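Local coordinates for AmbC (Sorangium cellulosum, PDB 5O16), which probably acts as a dehydratase-type domain of a polyketide synthase, removing water from 3-hydroxyacyl intermediates held on the assembly line, at residues A192-P197 with A253-R258; A216-L221 with A272-A277. All coordinates share one frame; numbering follows the deposited sequence.

Interaction 1. Residues A192-P197 with A253-R258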
loop_
_atom_site.group_PDB
_atom_site.type_symbol
_atom_site.label_atom_id
_atom_site.label_comp_id
_atom_site.label_asym_id
_atom_site.label_seq_id
_atom_site.Cartn_x
_atom_site.Cartn_y
_atom_site.Cartn_z
ATOM N N ALA A 192 -5.320 12.707 -9.541
ATOM C CA ALA A 192 -6.243 12.797 -8.425
ATOM C C ALA A 192 -5.628 13.565 -7.269
ATOM O O ALA A 192 -4.404 13.632 -7.112
ATOM C CB ALA A 192 -6.684 11.414 -7.945
ATOM N N ASP A 193 -6.512 14.165 -6.477
ATOM C CA ASP A 193 -6.163 14.747 -5.194
ATOM C C ASP A 193 -6.537 13.718 -4.138
ATOM O O ASP A 193 -7.708 13.329 -4.042
ATOM C CB ASP A 193 -6.915 16.055 -4.951
ATOM C CG ASP A 193 -6.230 17.254 -5.564
ATOM O OD1 ASP A 193 -4.987 17.259 -5.641
ATOM O OD2 ASP A 193 -6.939 18.205 -5.954
ATOM N N LEU A 194 -5.543 13.269 -3.373
ATOM C CA LEU A 194 -5.714 12.281 -2.320
ATOM C C LEU A 194 -5.533 12.949 -0.963
ATOM O O LEU A 194 -4.545 13.657 -0.744
ATOM C CB LEU A 194 -4.730 11.122 -2.496
ATOM C CG LEU A 194 -4.707 10.509 -3.895
ATOM C CD1 LEU A 194 -3.815 9.284 -3.897
ATOM C CD2 LEU A 194 -6.150 10.160 -4.362
ATOM N N ALA A 195 -6.480 12.722 -0.050
ATOM C CA ALA A 195 -6.355 13.278 1.293
ATOM C C ALA A 195 -6.990 12.357 2.319
ATOM O O ALA A 195 -8.008 11.715 2.055
ATOM C CB ALA A 195 -7.012 14.654 1.399
ATOM N N LEU A 196 -6.385 12.330 3.524
ATOM C CA LEU A 196 -7.033 11.509 4.538
ATOM C C LEU A 196 -7.963 12.359 5.398
ATOM O O LEU A 196 -7.772 13.572 5.522
ATOM C CB LEU A 196 -5.992 10.857 5.449
ATOM C CG LEU A 196 -4.959 9.924 4.833
ATOM C CD1 LEU A 196 -3.879 9.604 5.859
ATOM C CD2 LEU A 196 -5.642 8.660 4.352
ATOM N N PRO A 197 -8.998 11.746 5.970
ATOM C CA PRO A 197 -9.822 12.455 6.952
ATOM C C PRO A 197 -8.983 13.033 8.082
ATOM O O PRO A 197 -7.898 12.542 8.405
ATOM C CB PRO A 197 -10.776 11.372 7.457
ATOM C CG PRO A 197 -10.948 10.486 6.274
ATOM C CD PRO A 197 -9.635 10.495 5.522
ATOM N N ALA A 253 0.743 13.288 4.161
ATOM C CA ALA A 253 -0.645 13.217 4.608
ATOM C C ALA A 253 -1.658 13.482 3.511
ATOM O O ALA A 253 -2.792 13.014 3.606
ATOM C CB ALA A 253 -0.897 14.210 5.750
ATOM N N ALA A 254 -1.290 14.247 2.493
ATOM C CA ALA A 254 -2.142 14.453 1.337
ATOM C C ALA A 254 -1.231 14.698 0.153
ATOM O O ALA A 254 -0.230 15.409 0.273
ATOM C CB ALA A 254 -3.108 15.627 1.530
ATOM N N LEU A 255 -1.559 14.091 -0.979
ATOM C CA LEU A 255 -0.666 14.170 -2.116
ATOM C C LEU A 255 -1.461 14.227 -3.420
ATOM O O LEU A 255 -2.657 13.937 -3.464
ATOM C CB LEU A 255 0.350 13.021 -2.059
ATOM C CG LEU A 255 -0.169 11.681 -1.577
ATOM C CD1 LEU A 255 -1.219 11.159 -2.535
ATOM C CD2 LEU A 255 0.981 10.717 -1.454
ATOM N N ARG A 256 -0.783 14.651 -4.478
ATOM C CA ARG A 256 -1.304 14.516 -5.825
ATOM C C ARG A 256 -0.796 13.217 -6.430
ATOM O O ARG A 256 0.314 12.767 -6.130
ATOM C CB ARG A 256 -0.878 15.707 -6.671
ATOM C CG ARG A 256 -0.934 16.972 -5.891
ATOM C CD ARG A 256 -0.229 18.079 -6.585
ATOM N NE ARG A 256 -0.895 19.350 -6.402
ATOM C CZ ARG A 256 -0.563 20.431 -7.081
ATOM N NH1 ARG A 256 0.433 20.365 -7.954
ATOM N NH2 ARG A 256 -1.202 21.567 -6.873
ATOM N N ALA A 257 -1.642 12.581 -7.225
ATOM C CA ALA A 257 -1.355 11.262 -7.761
ATOM C C ALA A 257 -1.535 11.271 -9.268
ATOM O O ALA A 257 -2.460 11.908 -9.794
ATOM C CB ALA A 257 -2.252 10.193 -7.156
ATOM N N ARG A 258 -0.648 10.541 -9.948
ATOM C CA ARG A 258 -0.813 10.209 -11.361
ATOM C C ARG A 258 -0.897 8.699 -11.478
ATOM O O ARG A 258 0.003 7.986 -11.028
ATOM C CB ARG A 258 0.314 10.737 -12.245
ATOM C CG ARG A 258 0.133 10.310 -13.669
ATOM C CD ARG A 258 1.331 10.683 -14.490
ATOM N NE ARG A 258 1.091 10.545 -15.917
ATOM C CZ ARG A 258 2.060 10.505 -16.821
ATOM N NH1 ARG A 258 3.327 10.603 -16.439
ATOM N NH2 ARG A 258 1.767 10.409 -18.110
#

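Interaction 2. Residues A216-L221 with A272-A277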
loop_
_atom_site.group_PDB
_atom_site.type_symbol
_atom_site.label_atom_id
_atom_site.label_comp_id
_atom_site.label_asym_id
_atom_site.label_seq_id
_atom_site.Cartn_x
_atom_site.Cartn_y
_atom_site.Cartn_z
ATOM N N ALA A 216 -6.142 5.135 -1.513
ATOM C CA ALA A 216 -6.908 6.181 -2.179
ATOM C C ALA A 216 -6.525 6.316 -3.649
ATOM O O ALA A 216 -7.390 6.569 -4.499
ATOM C CB ALA A 216 -6.716 7.510 -1.447
ATOM N N ALA A 217 -5.243 6.119 -3.977
ATOM C CA ALA A 217 -4.838 6.139 -5.383
ATOM C C ALA A 217 -5.528 5.025 -6.165
ATOM O O ALA A 217 -5.922 5.219 -7.323
ATOM C CB ALA A 217 -3.320 6.037 -5.498
ATOM N N LEU A 218 -5.724 3.866 -5.532
ATOM C CA LEU A 218 -6.465 2.798 -6.189
ATOM C C LEU A 218 -7.952 3.144 -6.305
ATOM O O LEU A 218 -8.598 2.791 -7.296
ATOM C CB LEU A 218 -6.296 1.483 -5.443
ATOM C CG LEU A 218 -4.872 1.009 -5.264
ATOM C CD1 LEU A 218 -4.883 -0.471 -4.936
ATOM C CD2 LEU A 218 -4.151 1.307 -6.554
ATOM N N GLN A 219 -8.533 3.785 -5.285
ATOM C CA GLN A 219 -9.927 4.198 -5.417
ATOM C C GLN A 219 -10.084 5.147 -6.592
ATOM O O GLN A 219 -11.052 5.058 -7.358
ATOM C CB GLN A 219 -10.438 4.865 -4.131
ATOM C CG GLN A 219 -10.179 4.113 -2.833
ATOM C CD GLN A 219 -10.214 5.049 -1.616
ATOM O OE1 GLN A 219 -10.894 6.083 -1.632
ATOM N NE2 GLN A 219 -9.480 4.689 -0.562
ATOM N N ALA A 220 -9.115 6.039 -6.770
ATOM C CA ALA A 220 -9.156 6.938 -7.913
ATOM C C ALA A 220 -9.237 6.165 -9.224
ATOM O O ALA A 220 -10.078 6.467 -10.083
ATOM C CB ALA A 220 -7.929 7.846 -7.897
ATOM N N LEU A 221 -8.427 5.122 -9.372
ATOM C CA LEU A 221 -8.445 4.433 -10.648
ATOM C C LEU A 221 -9.721 3.601 -10.780
ATOM O O LEU A 221 -10.346 3.574 -11.848
ATOM C CB LEU A 221 -7.200 3.568 -10.782
ATOM C CG LEU A 221 -7.266 2.492 -11.852
ATOM C CD1 LEU A 221 -7.331 3.203 -13.207
ATOM C CD2 LEU A 221 -6.052 1.615 -11.776
ATOM N N ALA A 272 -1.515 -0.900 -13.856
ATOM C CA ALA A 272 -1.290 0.533 -13.917
ATOM C C ALA A 272 -0.033 0.895 -13.143
ATOM O O ALA A 272 0.494 0.110 -12.355
ATOM C CB ALA A 272 -2.484 1.325 -13.379
ATOM N N SER A 273 0.446 2.097 -13.411
ATOM C CA SER A 273 1.549 2.720 -12.711
ATOM C C SER A 273 0.993 3.790 -11.780
ATOM O O SER A 273 -0.009 4.438 -12.098
ATOM C CB SER A 273 2.506 3.357 -13.697
ATOM O OG SER A 273 3.633 3.793 -12.996
ATOM N N ILE A 274 1.611 3.958 -10.613
ATOM C CA ILE A 274 1.222 5.013 -9.680
ATOM C C ILE A 274 2.435 5.851 -9.322
ATOM O O ILE A 274 3.467 5.323 -8.895
ATOM C CB ILE A 274 0.569 4.465 -8.394
ATOM C CG1 ILE A 274 -0.599 3.531 -8.729
ATOM C CG2 ILE A 274 0.157 5.618 -7.465
ATOM C CD1 ILE A 274 -1.210 2.819 -7.537
ATOM N N GLU A 275 2.311 7.154 -9.475
ATOM C CA GLU A 275 3.259 8.068 -8.863
ATOM C C GLU A 275 2.531 9.112 -8.052
ATOM O O GLU A 275 1.394 9.491 -8.348
ATOM C CB GLU A 275 4.257 8.718 -9.860
ATOM C CG GLU A 275 4.789 7.745 -10.885
ATOM C CD GLU A 275 5.759 8.362 -11.910
ATOM O OE1 GLU A 275 5.983 9.594 -11.902
ATOM O OE2 GLU A 275 6.428 7.577 -12.628
ATOM N N LEU A 276 3.212 9.511 -6.983
ATOM C CA LEU A 276 2.660 10.346 -5.936
ATOM C C LEU A 276 3.610 11.499 -5.642
ATOM O O LEU A 276 4.840 11.334 -5.567
ATOM C CB LEU A 276 2.398 9.552 -4.653
ATOM C CG LEU A 276 1.488 8.324 -4.769
ATOM C CD1 LEU A 276 1.558 7.416 -3.540
ATOM C CD2 LEU A 276 0.074 8.719 -5.066
ATOM N N ALA A 277 3.013 12.658 -5.401
ATOM C CA ALA A 277 3.756 13.878 -5.180
ATOM C C ALA A 277 2.964 14.711 -4.199
ATOM O O ALA A 277 1.735 14.608 -4.135
ATOM C CB ALA A 277 3.979 14.635 -6.490
#

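Interaction 1. Residues A192-P197 with A253-R258
A192 and A257 exchange two backbone hydrogen bonds, from A192 N to A257 O and from A257 N to A192 O, both 3.0 Å. Two residues along, L194 N gives a bond of the same length to L255 O, the straightest of the four (163° at the hydrogen), and L255 N returns one to L194 O. These are the hydrogen-bonded pairs of an antiparallel ladder between strands 189-195 and 254-261, whose short segments lie 159° apart. D193 with R256 and A195 with A254 are the non-hydrogen-bonded pairs between and beyond them, and R256 CA lies 3.5 Å from A192 O in a CA-H...O contact.

The charged pair D193 and R256 extends to one face. Their side chains lie alongside and point the same way, yet D193 OD1 stays 4.7 Å from R256 NE, near but not bonded. W152 serves both: its NE1 hydrogen-bonds D193 OD1, and its ring takes a cation-pi contact from R256. A195 CB and A254 CB meet on this same face at 4.0 Å.

The other face is apolar. In L194, CG beside the backbone N (chi1 -50°) and an extended chi2 together carry CD1 over to the neighbouring strand, against L255 CD1 and, at 3.7 Å, against A257 CB. L196, past the strand end, turns to H210 and to A212 and L213 of helix 211-224. An alanine in place of L194 would lose CD1 and is likely to leave a gap between L255, A257 and the helix side chain A217.

The ladder divides its chemistry by face: the opposite charges of D193 and R256 share an indole on one, while L194, L255 and A257 present only hydrocarbon to the buried interior beneath helix 211-224.

Interaction 2. Residues A216-L221 with A272-A277
Neither L218 nor I274, whose methyls meet here, carries a flat group, and none of the side chains that touch across this contact does; a ring packed against it is that of F290 on strand 283-295, which L218, L221, A272 and I274 all touch. The planar polar groups of the two segments have partners outside the contact: the Q219 amide accepts a hydrogen bond at OE1 from G179 N, and the E275 carboxylate forms a salt bridge through OE2 with R286 NE.

What joins helix and strand is therefore aliphatic. I274 is the centre of it, using both of its branches. With chi1 at -53°, its CG2 stands anti to the backbone N and its CG1 anti to the carbonyl carbon; CG2 meets A217 CB at 4.0 Å, while the other branch carries CD1 to L218 CD2. The L218 and I274 side chains cross at about a right angle, end methyl against end methyl.

This is the hot dog arrangement of the dehydratase family, a long helix wrapped by a curved antiparallel sheet. Helix 211-224 is the sausage of its half, and its segment lies 10.1 Å from the axis of strand 272-277, at 129° to it. Alternate strand residues A272, I274 and L276 point toward the helix; A217 and L221 point back, and L218 reaches in with its end.

The small side chain of A217 lets the backbones come close, its CA 7.5 Å from that of I274. L276 CD2 reaches the same A217 CB at 4.3 Å, so this one methyl meets branches of two successive inward-pointing residues of the strand. One helical turn on, L221 extends CD2 to A272 CB, 3.9 Å away, and also touches V259 and V261 of strand 254-261.

Overall arrangement
The two contacts, centred 9 Å apart, are parts of one hot dog half: interaction 1 pairs two strands of the wrapping sheet, and interaction 2 sets the next strand against the helix inside it. Strands 254-261 and 269-278 are neighbours, their backbones pairing R256 with A277 and, through a probable hydrogen bond from R258 N to E275 O (2.8 Å), R258 with E275. Side chains meet as well, A257 CB lying 3.5 Å from L276 CD2. L194 of interaction 1 rests on A217 and L276 of interaction 2, and A192 on A220. In interaction 2 the side chain of L218, the helix residue that meets I274 end to end, also lies about 5 Å from a bound sulfate, probably from crystallisation.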